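Long-range contact in serine protease pet (Escherichia coli, PDB 4OM9), which is a secreted autotransporter enterotoxin of enteroaggregative strains, a serine protease carried on a long beta-helical stalk and probably directed at host alpha-fodrin: residues 465-470 / 483-488. Residues are numbered along the deposited sequence; the frame is centred on the assembly and turned at random.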
loop_
_atom_site.group_PDB
_atom_site.type_symbol
_atom_site.label_atom_id
_atom_site.label_comp_id
_atom_site.label_asym_id
_atom_site.label_seq_id
_atom_site.Cartn_x
_atom_site.Cartn_y
_atom_site.Cartn_z
ATOM N N VAL A 465 8.466 -10.326 15.157
ATOM C CA VAL A 465 7.969 -9.100 15.765
ATOM C C VAL A 465 6.937 -9.485 16.778
ATOM O O VAL A 465 5.871 -9.971 16.413
ATOM C CB VAL A 465 7.333 -8.144 14.748
ATOM C CG1 VAL A 465 6.927 -6.849 15.438
ATOM C CG2 VAL A 465 8.274 -7.899 13.585
ATOM N N ASN A 466 7.242 -9.296 18.053
ATOM C CA ASN A 466 6.372 -9.835 19.089
ATOM C C ASN A 466 5.882 -8.785 20.069
ATOM O O ASN A 466 5.852 -9.006 21.264
ATOM C CB ASN A 466 7.070 -10.985 19.832
ATOM C CG ASN A 466 8.378 -10.588 20.417
ATOM O OD1 ASN A 466 8.762 -9.415 20.346
ATOM N ND2 ASN A 466 9.092 -11.552 21.018
ATOM N N ASN A 467 5.476 -7.642 19.539
ATOM C CA ASN A 467 4.723 -6.675 20.319
ATOM C C ASN A 467 3.515 -7.283 21.052
ATOM O O ASN A 467 2.830 -8.191 20.542
ATOM C CB ASN A 467 4.247 -5.556 19.408
ATOM C CG ASN A 467 3.451 -6.077 18.244
ATOM O OD1 ASN A 467 3.984 -6.793 17.395
ATOM N ND2 ASN A 467 2.158 -5.722 18.192
ATOM N N GLN A 468 3.251 -6.766 22.248
ATOM C CA GLN A 468 2.148 -7.244 23.067
ATOM C C GLN A 468 0.996 -6.242 23.068
ATOM O O GLN A 468 -0.083 -6.504 23.606
ATOM C CB GLN A 468 2.628 -7.511 24.490
ATOM C CG GLN A 468 3.743 -8.545 24.575
ATOM C CD GLN A 468 4.123 -8.875 26.010
ATOM O OE1 GLN A 468 5.141 -8.405 26.519
ATOM N NE2 GLN A 468 3.301 -9.685 26.671
ATOM N N ASN A 469 1.241 -5.084 22.469
ATOM C CA ASN A 469 0.225 -4.061 22.368
ATOM C C ASN A 469 0.150 -3.590 20.946
ATOM O O ASN A 469 0.965 -3.993 20.112
ATOM C CB ASN A 469 0.524 -2.883 23.289
ATOM C CG ASN A 469 1.044 -3.316 24.640
ATOM O OD1 ASN A 469 2.187 -3.010 25.010
ATOM N ND2 ASN A 469 0.206 -4.029 25.395
ATOM N N ASN A 470 -0.840 -2.740 20.680
ATOM C CA ASN A 470 -1.042 -2.176 19.362
ATOM C C ASN A 470 0.210 -1.477 18.879
ATOM O O ASN A 470 0.744 -0.588 19.551
ATOM C CB ASN A 470 -2.200 -1.185 19.369
ATOM C CG ASN A 470 -3.559 -1.856 19.311
ATOM O OD1 ASN A 470 -3.675 -3.089 19.284
ATOM N ND2 ASN A 470 -4.598 -1.042 19.307
ATOM N N LEU A 483 8.342 -13.982 8.218
ATOM C CA LEU A 483 7.865 -13.088 9.267
ATOM C C LEU A 483 7.013 -13.828 10.273
ATOM O O LEU A 483 6.068 -14.499 9.876
ATOM C CB LEU A 483 7.051 -11.954 8.667
ATOM C CG LEU A 483 6.352 -11.001 9.640
ATOM C CD1 LEU A 483 7.342 -10.282 10.507
ATOM C CD2 LEU A 483 5.564 -9.980 8.878
ATOM N N GLU A 484 7.327 -13.684 11.561
ATOM C CA GLU A 484 6.580 -14.353 12.614
ATOM C C GLU A 484 6.068 -13.399 13.680
ATOM O O GLU A 484 6.819 -12.621 14.233
ATOM C CB GLU A 484 7.438 -15.448 13.278
ATOM C CG GLU A 484 7.885 -16.520 12.319
ATOM C CD GLU A 484 8.650 -17.645 12.976
ATOM O OE1 GLU A 484 8.883 -17.583 14.201
ATOM O OE2 GLU A 484 9.026 -18.599 12.259
ATOM N N HIS A 485 4.785 -13.479 13.994
ATOM C CA HIS A 485 4.229 -12.730 15.117
ATOM C C HIS A 485 3.691 -13.756 16.137
ATOM O O HIS A 485 2.501 -14.011 16.176
ATOM C CB HIS A 485 3.147 -11.772 14.602
ATOM C CG HIS A 485 2.491 -10.934 15.653
ATOM N ND1 HIS A 485 3.195 -10.260 16.627
ATOM C CD2 HIS A 485 1.191 -10.620 15.853
ATOM C CE1 HIS A 485 2.358 -9.583 17.388
ATOM N NE2 HIS A 485 1.134 -9.782 16.940
ATOM N N HIS A 486 4.592 -14.369 16.918
ATOM C CA HIS A 486 4.257 -15.433 17.879
ATOM C C HIS A 486 4.288 -14.968 19.332
ATOM O O HIS A 486 5.253 -14.340 19.782
ATOM C CB HIS A 486 5.222 -16.605 17.751
ATOM C CG HIS A 486 5.232 -17.256 16.403
ATOM N ND1 HIS A 486 6.074 -18.295 16.097
ATOM C CD2 HIS A 486 4.489 -17.016 15.293
ATOM C CE1 HIS A 486 5.852 -18.686 14.847
ATOM N NE2 HIS A 486 4.902 -17.924 14.340
ATOM N N LEU A 487 3.246 -15.294 20.080
ATOM C CA LEU A 487 3.273 -15.064 21.518
ATOM C C LEU A 487 2.956 -16.367 22.233
ATOM O O LEU A 487 2.317 -17.247 21.658
ATOM C CB LEU A 487 2.309 -13.953 21.914
ATOM C CG LEU A 487 2.914 -12.566 21.677
ATOM C CD1 LEU A 487 1.919 -11.481 21.942
ATOM C CD2 LEU A 487 4.102 -12.397 22.596
ATOM N N ASP A 488 3.432 -16.493 23.472
ATOM C CA ASP A 488 3.332 -17.739 24.232
ATOM C C ASP A 488 1.926 -18.019 24.724
ATOM O O ASP A 488 1.536 -19.171 24.926
ATOM C CB ASP A 488 4.283 -17.709 25.432
ATOM C CG ASP A 488 5.701 -18.065 25.058
ATOM O OD1 ASP A 488 5.904 -18.566 23.931
ATOM O OD2 ASP A 488 6.612 -17.860 25.892
#
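Leu483 meets Val465 inside the beta-helix, its CD1 lying 4.0 Å from Val465 CG2 as the two side chains cross obliquely. At Glu484 the contact passes to the backbone: its carbonyl O accepts Val465 N at 3.0 Å, a rung between successive parallel turns, while the carboxylate reaches back to Arg482 in a salt bridge. His485 then takes over the next position of the ladder with its side chain. CG is anti to the backbone N (chi1 -180°), and the ring presents its ND1 edge to Val465, where ND1 donates to Val465 O at 2.7 Å. The carbonyl oxygen lies in the ring plane and the N-H...O angle is 159°; a weaker contact from His485 CA reaches the same oxygen. NE2 donates on the far side to Ala494 O, and two bonds thus fix the rotation of the imidazole. The carboxamide of Asn467 lies nearly parallel to the ring, planes 10° apart, with OD1 3.2 Å from His485 CE1. This buried OD1 has no hydrogen-bond partner, whereas Asn467 ND2 is tied to Asn469 O in a straight bond of 2.8 Å, which holds the amide in place as the chain turns. His486 contributes its carbonyl O, which packs against Asn466 CB. Leu487 closes the contact with its branched end, CD1 3.7 Å from Asn467 O and CD2 near Asn466 O and Gln468 CG. The imidazole thus extends the bonding between turns to the point where strand 461-465 gives way to a loop. Strand 481-486 is sandwiched here between parallel strands 461-465 and 506-510 of the solenoid, while Leu496 of strand 496-498 touches Val465, Asn467 and His485 from another face of the coil.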